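CRISPR-associated endonuclease Cas1 (Thermotoga maritima, PDB 4XTK) probably acts as a metal-dependent double-stranded DNA endonuclease in CRISPR adaptive immunity, working as a homodimer that joins with a Cas2 homodimer. Local coordinates at residues E[95-99]-E[314-318]; E[109-114]-E[218-222]; E[189-193]-E[243-247]. All coordinates share one frame; numbering follows the deposited sequence.

Contact 1: E[95-99]-E[314-318]; sequences KQAEH and KHLIG
L316, in the last turn of helix 301-316, is met by K95, Q96 and H99 of helix 93-101, a helix-to-helix contact in the largely helical part of the Cas1 fold. The leucine's CD1 branch lies 3.6 Å from CG of Q96, methyl against methylene. Its carbonyl is engaged as well. H99 NE2 donates a weak hydrogen bond to L316 O (3.3 Å), bent at 128°, and the aliphatic end of K95 folds toward the same oxygen. That fold comes from bends at chi2 and chi3, which let lysine offer methylene groups here while its amine makes a long salt bridge with E98. Glutamine suits the neighbouring position because its chain serves twice: CG packs on leucine, whereas OE1 accepts a hydrogen bond from the backbone N of D214. Farther out, A97 packs against A97 of the second subunit, so helix 93-101 also contributes to the contact between the two subunits. H315 is fixed by its ND1 bonding to the N of F322 and by stacking on that phenylalanine. The H315 and H99 rings meet obliquely, with centroids 5.7 Å apart and planes at 71°.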
ATOM      1  N   LYS E  95      10.910  -0.941 -10.284  1.00 46.10           N
ATOM      2  CA  LYS E  95      12.319  -0.621 -10.462  1.00 44.67           C
ATOM      3  C   LYS E  95      13.125  -1.367  -9.416  1.00 46.05           C
ATOM      4  O   LYS E  95      14.211  -1.870  -9.707  1.00 45.23           O
ATOM      5  CB  LYS E  95      12.569   0.883 -10.363  1.00 37.34           C
ATOM      6  CG  LYS E  95      11.839   1.724 -11.400  1.00 47.59           C
ATOM      7  CD  LYS E  95      12.235   1.364 -12.815  1.00 59.59           C
ATOM      8  CE  LYS E  95      13.620   1.886 -13.142  1.00 70.12           C
ATOM      9  NZ  LYS E  95      13.972   1.669 -14.568  1.00 79.71           N
ATOM     10  N   GLN E  96      12.567  -1.449  -8.208  1.00 39.42           N
ATOM     11  CA  GLN E  96      13.205  -2.129  -7.086  1.00 35.07           C
ATOM     12  C   GLN E  96      13.405  -3.622  -7.338  1.00 39.50           C
ATOM     13  O   GLN E  96      14.480  -4.157  -7.075  1.00 39.79           O
ATOM     14  CB  GLN E  96      12.388  -1.928  -5.801  1.00 33.92           C
ATOM     15  CG  GLN E  96      12.577  -0.556  -5.159  1.00 32.67           C
ATOM     16  CD  GLN E  96      11.776  -0.373  -3.889  1.00 40.26           C
ATOM     17  OE1 GLN E  96      10.752   0.311  -3.882  1.00 44.89           O
ATOM     18  NE2 GLN E  96      12.244  -0.972  -2.800  1.00 47.29           N
ATOM     19  N   ALA E  97      12.365  -4.296  -7.828  1.00 42.12           N
ATOM     20  CA  ALA E  97      12.461  -5.720  -8.139  1.00 41.50           C
ATOM     21  C   ALA E  97      13.505  -5.908  -9.216  1.00 42.69           C
ATOM     22  O   ALA E  97      14.367  -6.804  -9.138  1.00 42.41           O
ATOM     23  CB  ALA E  97      11.134  -6.270  -8.584  1.00 42.67           C
ATOM     24  N   GLU E  98      13.438  -5.033 -10.212  1.00 40.58           N
ATOM     25  CA  GLU E  98      14.431  -5.045 -11.265  1.00 41.75           C
ATOM     26  C   GLU E  98      15.853  -4.835 -10.695  1.00 40.09           C
ATOM     27  O   GLU E  98      16.768  -5.519 -11.148  1.00 42.57           O
ATOM     28  CB  GLU E  98      14.109  -3.994 -12.323  1.00 42.45           C
ATOM     29  CG  GLU E  98      15.236  -3.706 -13.306  1.00 52.40           C
ATOM     30  CD  GLU E  98      15.030  -2.409 -14.068  1.00 82.87           C
ATOM     31  OE1 GLU E  98      13.863  -2.030 -14.304  1.00 91.64           O
ATOM     32  OE2 GLU E  98      16.041  -1.756 -14.409  1.00 90.91           O
ATOM     33  N   HIS E  99      16.102  -3.979  -9.695  1.00 41.45           N
ATOM     34  CA  HIS E  99      17.512  -3.960  -9.314  1.00 48.71           C
ATOM     35  C   HIS E  99      17.819  -5.066  -8.302  1.00 53.07           C
ATOM     36  O   HIS E  99      18.983  -5.279  -7.965  1.00 55.46           O
ATOM     37  CB  HIS E  99      18.032  -2.629  -8.757  1.00 58.11           C
ATOM     38  CG  HIS E  99      17.796  -1.459  -9.647  1.00 68.74           C
ATOM     39  ND1 HIS E  99      17.631  -1.581 -11.012  1.00 74.99           N
ATOM     40  CD2 HIS E  99      18.068  -0.139  -9.440  1.00 70.90           C
ATOM     41  CE1 HIS E  99      17.550  -0.384 -11.550  1.00 65.55           C
ATOM     42  NE2 HIS E  99      17.830   0.512 -10.612  1.00 59.23           N
ATOM     43  N   LYS E 314      16.729   8.252  -6.601  1.00 49.24           N
ATOM     44  CA  LYS E 314      17.340   8.780  -7.803  1.00 48.22           C
ATOM     45  C   LYS E 314      18.156   7.700  -8.497  1.00 53.33           C
ATOM     46  O   LYS E 314      18.118   7.585  -9.721  1.00 51.14           O
ATOM     47  CB  LYS E 314      18.189  10.009  -7.477  1.00 45.08           C
ATOM     48  CG  LYS E 314      17.336  11.250  -7.256  1.00 46.20           C
ATOM     49  CD  LYS E 314      18.164  12.505  -7.030  1.00 62.73           C
ATOM     50  CE  LYS E 314      19.106  12.367  -5.851  1.00 62.42           C
ATOM     51  NZ  LYS E 314      19.692  13.692  -5.515  1.00 70.28           N
ATOM     52  N   HIS E 315      18.859   6.889  -7.715  1.00 53.75           N
ATOM     53  CA  HIS E 315      19.624   5.776  -8.268  1.00 56.73           C
ATOM     54  C   HIS E 315      18.730   4.809  -9.046  1.00 57.22           C
ATOM     55  O   HIS E 315      19.060   4.407 -10.164  1.00 59.43           O
ATOM     56  CB  HIS E 315      20.354   5.025  -7.157  1.00 54.37           C
ATOM     57  CG  HIS E 315      21.010   3.760  -7.616  1.00 54.44           C
ATOM     58  ND1 HIS E 315      22.206   3.745  -8.302  1.00 52.96           N
ATOM     59  CD2 HIS E 315      20.630   2.464  -7.492  1.00 47.63           C
ATOM     60  CE1 HIS E 315      22.539   2.495  -8.571  1.00 53.59           C
ATOM     61  NE2 HIS E 315      21.599   1.700  -8.088  1.00 48.21           N
ATOM     62  N   LEU E 316      17.596   4.451  -8.451  1.00 47.09           N
ATOM     63  CA  LEU E 316      16.701   3.470  -9.052  1.00 44.20           C
ATOM     64  C   LEU E 316      16.151   3.917 -10.408  1.00 52.06           C
ATOM     65  O   LEU E 316      15.941   3.087 -11.290  1.00 52.20           O
ATOM     66  CB  LEU E 316      15.545   3.149  -8.103  1.00 39.97           C
ATOM     67  CG  LEU E 316      15.930   2.309  -6.878  1.00 40.22           C
ATOM     68  CD1 LEU E 316      14.783   2.185  -5.927  1.00 39.20           C
ATOM     69  CD2 LEU E 316      16.372   0.942  -7.264  1.00 34.45           C
ATOM     70  N   ILE E 317      15.925   5.215 -10.583  1.00 53.14           N
ATOM     71  CA  ILE E 317      15.367   5.704 -11.842  1.00 53.58           C
ATOM     72  C   ILE E 317      16.420   6.171 -12.849  1.00 55.38           C
ATOM     73  O   ILE E 317      16.074   6.682 -13.910  1.00 60.38           O
ATOM     74  CB  ILE E 317      14.375   6.861 -11.615  1.00 60.82           C
ATOM     75  CG1 ILE E 317      15.092   8.101 -11.082  1.00 71.00           C
ATOM     76  CG2 ILE E 317      13.271   6.433 -10.676  1.00 60.67           C
ATOM     77  CD1 ILE E 317      14.169   9.282 -10.873  1.00 74.71           C
ATOM     78  N   GLY E 318      17.697   6.013 -12.521  1.00 60.53           N
ATOM     79  CA  GLY E 318      18.752   6.317 -13.474  1.00 69.42           C
ATOM     80  C   GLY E 318      19.288   7.737 -13.412  1.00 82.89           C
ATOM     81  O   GLY E 318      20.350   8.031 -13.964  1.00 92.30           O
TER

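Contact 2: E[109-114]-E[218-222]; sequences IAREIV and GYLHE
A110 and L220 bring their CA atoms to 4.5 Å, as the irregular backbone of 218-222 lies close against the helix of 109-114. Such closeness suits alanine: its single methyl, CB, rests 3.9 Å from CA of L220. Just before it in the helix, I109 meets the ring of Y219. The two branches of the isoleucine share that ring, CG2 lying 3.7 Å from CG at its root and CD1 covering its middle in a CH-pi contact, 3.9 Å from the centroid and only 13° off the normal. This reach depends on CG1 standing anti to the carbonyl carbon (chi1 -61°) with the chain then extended to CD1. Tyrosine suits the place because its apolar face packs on I109 while its OH hydrogen-bonds to the backbone O of Q96. One turn on along the helix, L220 presents its two methyls to I113 and V114: CD2 is 3.8 Å from CG2 of I113, and CD1 is 3.7 Å from CG2 of V114, the leucine and valine meeting at about a right angle. The loop probably forms part of the metal-dependent Cas1 nuclease centre, since H221, which follows L220, is a manganese ligand by similarity, as are E155 and E236, whose side chains come near V114 and I113 respectively. D233 on helix 230-252 secures this bend of the chain, its OD2 accepting the backbone N-H groups of Y219 and L220 and its OD1 hydrogen-bonding to ND1 of H221, while R106 NE, from the helix that carries 109-114, hydrogen-bonds to the O of Y219.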
ATOM      1  N   ILE E 109      23.994  -1.492  -5.234  1.00 42.87           N
ATOM      2  CA  ILE E 109      23.247  -0.848  -4.160  1.00 41.56           C
ATOM      3  C   ILE E 109      23.732  -1.327  -2.798  1.00 48.65           C
ATOM      4  O   ILE E 109      23.938  -0.527  -1.882  1.00 51.07           O
ATOM      5  CB  ILE E 109      21.732  -1.115  -4.287  1.00 44.57           C
ATOM      6  CG1 ILE E 109      21.204  -0.544  -5.607  1.00 47.26           C
ATOM      7  CG2 ILE E 109      20.968  -0.520  -3.104  1.00 34.79           C
ATOM      8  CD1 ILE E 109      19.754  -0.910  -5.911  1.00 45.49           C
ATOM      9  N   ALA E 110      23.921  -2.636  -2.672  1.00 46.84           N
ATOM     10  CA  ALA E 110      24.384  -3.217  -1.418  1.00 45.79           C
ATOM     11  C   ALA E 110      25.788  -2.729  -1.069  1.00 51.22           C
ATOM     12  O   ALA E 110      26.096  -2.471   0.092  1.00 49.01           O
ATOM     13  CB  ALA E 110      24.352  -4.737  -1.492  1.00 39.85           C
ATOM     14  N   ARG E 111      26.631  -2.600  -2.087  1.00 51.81           N
ATOM     15  CA  ARG E 111      28.003  -2.153  -1.897  1.00 49.49           C
ATOM     16  C   ARG E 111      28.026  -0.697  -1.444  1.00 54.91           C
ATOM     17  O   ARG E 111      28.953  -0.265  -0.761  1.00 66.71           O
ATOM     18  CB  ARG E 111      28.804  -2.330  -3.188  1.00 52.11           C
ATOM     19  CG  ARG E 111      30.286  -2.476  -2.982  1.00 58.23           C
ATOM     20  CD  ARG E 111      31.000  -2.575  -4.309  1.00 67.81           C
ATOM     21  NE  ARG E 111      30.914  -3.907  -4.895  1.00 78.70           N
ATOM     22  CZ  ARG E 111      31.722  -4.908  -4.566  1.00 83.00           C
ATOM     23  NH1 ARG E 111      32.648  -4.725  -3.641  1.00 90.41           N
ATOM     24  NH2 ARG E 111      31.597  -6.093  -5.149  1.00 81.38           N
ATOM     25  N   GLU E 112      26.995   0.051  -1.827  1.00 50.09           N
ATOM     26  CA  GLU E 112      26.823   1.437  -1.394  1.00 48.11           C
ATOM     27  C   GLU E 112      26.489   1.505   0.093  1.00 48.71           C
ATOM     28  O   GLU E 112      27.055   2.316   0.829  1.00 51.03           O
ATOM     29  CB  GLU E 112      25.721   2.121  -2.212  1.00 55.75           C
ATOM     30  CG  GLU E 112      25.275   3.485  -1.688  1.00 65.04           C
ATOM     31  CD  GLU E 112      26.323   4.569  -1.874  1.00 80.36           C
ATOM     32  OE1 GLU E 112      27.308   4.337  -2.608  1.00 87.62           O
ATOM     33  OE2 GLU E 112      26.153   5.661  -1.290  1.00 86.60           O
ATOM     34  N   ILE E 113      25.559   0.654   0.517  1.00 41.23           N
ATOM     35  CA  ILE E 113      25.175   0.539   1.917  1.00 39.77           C
ATOM     36  C   ILE E 113      26.392   0.251   2.785  1.00 45.04           C
ATOM     37  O   ILE E 113      26.671   0.962   3.747  1.00 56.76           O
ATOM     38  CB  ILE E 113      24.141  -0.582   2.126  1.00 39.76           C
ATOM     39  CG1 ILE E 113      22.892  -0.335   1.281  1.00 40.01           C
ATOM     40  CG2 ILE E 113      23.768  -0.706   3.592  1.00 39.54           C
ATOM     41  CD1 ILE E 113      22.086   0.821   1.747  1.00 36.67           C
ATOM     42  N   VAL E 114      27.121  -0.794   2.418  1.00 44.75           N
ATOM     43  CA  VAL E 114      28.274  -1.242   3.179  1.00 43.83           C
ATOM     44  C   VAL E 114      29.353  -0.168   3.236  1.00 47.94           C
ATOM     45  O   VAL E 114      29.907   0.107   4.299  1.00 49.15           O
ATOM     46  CB  VAL E 114      28.858  -2.538   2.574  1.00 43.74           C
ATOM     47  CG1 VAL E 114      30.192  -2.888   3.223  1.00 43.28           C
ATOM     48  CG2 VAL E 114      27.863  -3.675   2.729  1.00 40.85           C
ATOM     49  N   GLY E 218      14.585  -5.176   0.097  1.00 37.29           N
ATOM     50  CA  GLY E 218      15.917  -4.702   0.437  1.00 39.23           C
ATOM     51  C   GLY E 218      17.009  -5.246  -0.481  1.00 46.33           C
ATOM     52  O   GLY E 218      16.725  -5.979  -1.428  1.00 49.07           O
ATOM     53  N   TYR E 219      18.262  -4.899  -0.194  1.00 37.71           N
ATOM     54  CA  TYR E 219      19.378  -5.198  -1.088  1.00 34.07           C
ATOM     55  C   TYR E 219      20.538  -5.879  -0.371  1.00 40.68           C
ATOM     56  O   TYR E 219      20.938  -6.990  -0.747  1.00 45.96           O
ATOM     57  CB  TYR E 219      19.823  -3.918  -1.797  1.00 34.37           C
ATOM     58  CG  TYR E 219      18.703  -3.416  -2.668  1.00 41.85           C
ATOM     59  CD1 TYR E 219      18.427  -4.027  -3.887  1.00 37.36           C
ATOM     60  CD2 TYR E 219      17.867  -2.390  -2.242  1.00 42.85           C
ATOM     61  CE1 TYR E 219      17.376  -3.605  -4.677  1.00 37.69           C
ATOM     62  CE2 TYR E 219      16.816  -1.957  -3.027  1.00 44.74           C
ATOM     63  CZ  TYR E 219      16.575  -2.569  -4.244  1.00 41.90           C
ATOM     64  OH  TYR E 219      15.530  -2.144  -5.022  1.00 43.06           O
ATOM     65  N   LEU E 220      21.106  -5.204   0.624  1.00 42.35           N
ATOM     66  CA  LEU E 220      22.107  -5.832   1.482  1.00 49.13           C
ATOM     67  C   LEU E 220      21.494  -7.032   2.207  1.00 48.24           C
ATOM     68  O   LEU E 220      22.075  -8.118   2.239  1.00 57.91           O
ATOM     69  CB  LEU E 220      22.677  -4.829   2.489  1.00 53.31           C
ATOM     70  CG  LEU E 220      23.800  -5.413   3.354  1.00 50.96           C
ATOM     71  CD1 LEU E 220      24.916  -5.957   2.471  1.00 45.75           C
ATOM     72  CD2 LEU E 220      24.333  -4.413   4.387  1.00 47.60           C
ATOM     73  N   HIS E 221      20.317  -6.828   2.789  1.00 42.29           N
ATOM     74  CA  HIS E 221      19.548  -7.927   3.359  1.00 44.74           C
ATOM     75  C   HIS E 221      18.804  -8.677   2.266  1.00 52.98           C
ATOM     76  O   HIS E 221      18.315  -8.078   1.307  1.00 61.50           O
ATOM     77  CB  HIS E 221      18.565  -7.415   4.410  1.00 37.23           C
ATOM     78  CG  HIS E 221      19.228  -6.818   5.607  1.00 42.42           C
ATOM     79  ND1 HIS E 221      19.835  -5.583   5.585  1.00 37.69           N
ATOM     80  CD2 HIS E 221      19.411  -7.303   6.863  1.00 45.12           C
ATOM     81  CE1 HIS E 221      20.349  -5.320   6.775  1.00 31.30           C
ATOM     82  NE2 HIS E 221      20.108  -6.355   7.564  1.00 41.02           N
ATOM     83  N   GLU E 222      18.730  -9.993   2.409  1.00 48.05           N
ATOM     84  CA  GLU E 222      17.981 -10.810   1.470  1.00 54.01           C
ATOM     85  C   GLU E 222      16.502 -10.428   1.515  1.00 51.95           C
ATOM     86  O   GLU E 222      15.937 -10.248   2.592  1.00 38.91           O
ATOM     87  CB  GLU E 222      18.168 -12.296   1.792  1.00 58.74           C
ATOM     88  CG  GLU E 222      17.744 -13.235   0.677  1.00 70.67           C
ATOM     89  CD  GLU E 222      17.684 -14.690   1.117  1.00 92.44           C
ATOM     90  OE1 GLU E 222      16.564 -15.207   1.310  1.00 97.36           O
ATOM     91  OE2 GLU E 222      18.754 -15.317   1.270  1.00103.83           O
TER

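Contact 3: E[189-193]-E[243-247]; sequences ANTLI and VDRLF
The ring of F247 projects from helix 230-252 against helix 188-208 and is met from different directions by A189, L192 and I193. I193 comes over a face: its CD1 makes a CH-pi contact 4.1 Å from the ring centroid, 29° off the normal. The tilt reflects a displacement toward the base of the ring, where this same methyl is 3.7 Å from CG of F247. L192 approaches differently, at the rim, its CD1 lying in the ring plane 4.0 Å from CD1 of F247, with the two side chains crossing at about a right angle. A189 meets the far end of the phenylalanine obliquely, and its CB sits 3.6 Å from CE1. The choice of residues follows: a small alanine suits the place where the ring comes up against the helix backbone, while the longer branched chains of L192 and I193 can reach the edge and the face. The phenylalanine extends to them because its CG stands roughly anti to the backbone N (chi1 157°). These residues belong to helices 188-208 and 230-252 of the helical Cas1 core, a pair packed with their short segments running in broadly opposed directions and their axes 10.4 Å apart. V243, one turn before F247, continues the apolar face, its CG1 lying 4.3 Å from CD1 of I193. D244 borders the CD1 methyl of I193 through OD1, yet its polar role is elsewhere, since OD2 hydrogen-bonds to Y162 OH on helix 148-166. That helix also contributes Y163, which touches both I193 and D244, whereas F278 of helix 272-287 packs on L192.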
ATOM      1  N   ALA E 189      24.129  -3.657  28.070  1.00 45.73           N
ATOM      2  CA  ALA E 189      24.469  -2.955  26.838  1.00 45.22           C
ATOM      3  C   ALA E 189      23.705  -3.483  25.624  1.00 45.75           C
ATOM      4  O   ALA E 189      23.198  -2.699  24.826  1.00 44.93           O
ATOM      5  CB  ALA E 189      25.967  -3.032  26.590  1.00 43.88           C
ATOM      6  N   ASN E 190      23.614  -4.801  25.482  1.00 41.37           N
ATOM      7  CA  ASN E 190      22.911  -5.365  24.340  1.00 40.69           C
ATOM      8  C   ASN E 190      21.396  -5.164  24.425  1.00 46.53           C
ATOM      9  O   ASN E 190      20.712  -5.114  23.400  1.00 53.57           O
ATOM     10  CB  ASN E 190      23.240  -6.850  24.175  1.00 45.77           C
ATOM     11  CG  ASN E 190      24.630  -7.071  23.612  1.00 52.79           C
ATOM     12  OD1 ASN E 190      24.900  -6.734  22.461  1.00 54.02           O
ATOM     13  ND2 ASN E 190      25.513  -7.655  24.411  1.00 48.71           N
ATOM     14  N   THR E 191      20.873  -5.037  25.637  1.00 44.24           N
ATOM     15  CA  THR E 191      19.464  -4.701  25.811  1.00 45.03           C
ATOM     16  C   THR E 191      19.191  -3.302  25.269  1.00 44.53           C
ATOM     17  O   THR E 191      18.150  -3.049  24.661  1.00 51.33           O
ATOM     18  CB  THR E 191      19.044  -4.765  27.286  1.00 49.09           C
ATOM     19  OG1 THR E 191      19.210  -6.103  27.767  1.00 53.59           O
ATOM     20  CG2 THR E 191      17.587  -4.346  27.447  1.00 46.60           C
ATOM     21  N   LEU E 192      20.141  -2.399  25.491  1.00 44.86           N
ATOM     22  CA  LEU E 192      20.030  -1.032  25.007  1.00 45.20           C
ATOM     23  C   LEU E 192      20.210  -0.944  23.493  1.00 40.34           C
ATOM     24  O   LEU E 192      19.385  -0.343  22.799  1.00 41.27           O
ATOM     25  CB  LEU E 192      21.049  -0.136  25.709  1.00 47.70           C
ATOM     26  CG  LEU E 192      20.732   0.167  27.172  1.00 47.38           C
ATOM     27  CD1 LEU E 192      21.909   0.858  27.821  1.00 51.47           C
ATOM     28  CD2 LEU E 192      19.475   1.022  27.291  1.00 46.22           C
ATOM     29  N   ILE E 193      21.287  -1.546  22.991  1.00 41.79           N
ATOM     30  CA  ILE E 193      21.569  -1.534  21.560  1.00 44.39           C
ATOM     31  C   ILE E 193      20.396  -2.132  20.778  1.00 37.16           C
ATOM     32  O   ILE E 193      19.956  -1.563  19.780  1.00 36.27           O
ATOM     33  CB  ILE E 193      22.862  -2.305  21.224  1.00 48.01           C
ATOM     34  CG1 ILE E 193      24.051  -1.711  21.983  1.00 56.25           C
ATOM     35  CG2 ILE E 193      23.120  -2.292  19.721  1.00 46.64           C
ATOM     36  CD1 ILE E 193      24.324  -0.268  21.649  1.00 63.76           C
ATOM     37  N   VAL E 243      21.940   5.438  17.479  1.00 54.59           N
ATOM     38  CA  VAL E 243      21.921   4.423  18.530  1.00 51.83           C
ATOM     39  C   VAL E 243      23.169   4.406  19.415  1.00 52.95           C
ATOM     40  O   VAL E 243      23.062   4.427  20.642  1.00 56.40           O
ATOM     41  CB  VAL E 243      21.751   3.018  17.936  1.00 45.47           C
ATOM     42  CG1 VAL E 243      21.761   1.972  19.039  1.00 45.39           C
ATOM     43  CG2 VAL E 243      20.466   2.938  17.123  1.00 35.60           C
ATOM     44  N   ASP E 244      24.345   4.361  18.797  1.00 47.94           N
ATOM     45  CA  ASP E 244      25.588   4.186  19.550  1.00 45.31           C
ATOM     46  C   ASP E 244      25.967   5.431  20.355  1.00 52.67           C
ATOM     47  O   ASP E 244      26.391   5.331  21.509  1.00 48.96           O
ATOM     48  CB  ASP E 244      26.732   3.805  18.609  1.00 39.89           C
ATOM     49  CG  ASP E 244      26.465   2.510  17.863  1.00 48.46           C
ATOM     50  OD1 ASP E 244      25.599   1.725  18.311  1.00 46.28           O
ATOM     51  OD2 ASP E 244      27.124   2.276  16.829  1.00 56.36           O
ATOM     52  N   ARG E 245      25.824   6.599  19.740  1.00 49.72           N
ATOM     53  CA  ARG E 245      26.043   7.851  20.448  1.00 51.66           C
ATOM     54  C   ARG E 245      25.144   7.924  21.677  1.00 47.21           C
ATOM     55  O   ARG E 245      25.576   8.324  22.759  1.00 49.82           O
ATOM     56  CB  ARG E 245      25.784   9.046  19.528  1.00 57.93           C
ATOM     57  CG  ARG E 245      25.675  10.379  20.260  1.00 70.79           C
ATOM     58  CD  ARG E 245      25.890  11.542  19.308  1.00 83.93           C
ATOM     59  NE  ARG E 245      27.221  11.506  18.704  1.00 90.86           N
ATOM     60  CZ  ARG E 245      27.461  11.674  17.407  1.00 90.36           C
ATOM     61  NH1 ARG E 245      26.456  11.893  16.565  1.00 83.36           N
ATOM     62  NH2 ARG E 245      28.708  11.624  16.950  1.00 92.19           N
ATOM     63  N   LEU E 246      23.895   7.511  21.502  1.00 46.47           N
ATOM     64  CA  LEU E 246      22.920   7.520  22.579  1.00 52.45           C
ATOM     65  C   LEU E 246      23.301   6.522  23.669  1.00 57.99           C
ATOM     66  O   LEU E 246      23.175   6.810  24.859  1.00 56.19           O
ATOM     67  CB  LEU E 246      21.535   7.204  22.025  1.00 48.92           C
ATOM     68  CG  LEU E 246      20.322   7.574  22.861  1.00 62.92           C
ATOM     69  CD1 LEU E 246      20.353   9.058  23.166  1.00 60.65           C
ATOM     70  CD2 LEU E 246      19.066   7.200  22.095  1.00 66.81           C
ATOM     71  N   PHE E 247      23.775   5.351  23.254  1.00 59.86           N
ATOM     72  CA  PHE E 247      24.158   4.295  24.191  1.00 50.84           C
ATOM     73  C   PHE E 247      25.305   4.728  25.094  1.00 53.54           C
ATOM     74  O   PHE E 247      25.246   4.554  26.312  1.00 46.02           O
ATOM     75  CB  PHE E 247      24.537   3.017  23.437  1.00 40.82           C
ATOM     76  CG  PHE E 247      25.422   2.098  24.219  1.00 45.97           C
ATOM     77  CD1 PHE E 247      24.927   1.392  25.302  1.00 47.59           C
ATOM     78  CD2 PHE E 247      26.757   1.945  23.876  1.00 48.60           C
ATOM     79  CE1 PHE E 247      25.749   0.551  26.034  1.00 53.03           C
ATOM     80  CE2 PHE E 247      27.585   1.101  24.604  1.00 52.28           C
ATOM     81  CZ  PHE E 247      27.079   0.404  25.682  1.00 52.64           C
TER

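All three contacts lie in the helical part of the chain, in the order 95-99, 109-114, 189-193, 218-222, 243-247, 314-318, so contacts 2 and 3 interleave and contact 1 spans both. Contacts 1 and 2, about 13 Å apart between centres on successive helices 93-101 and 103-127, touch where I109 packs on H99 and H315. Contact 3 lies across the chain's centre from contact 1, about 33 Å between centres, and about 23 Å from contact 2, centre to centre. Helix 230-252 carries E236 near contact 2, then runs into contact 3. Contact 2 thus sits beside the probable metal site, while contact 1 uses a helix that also meets the second subunit.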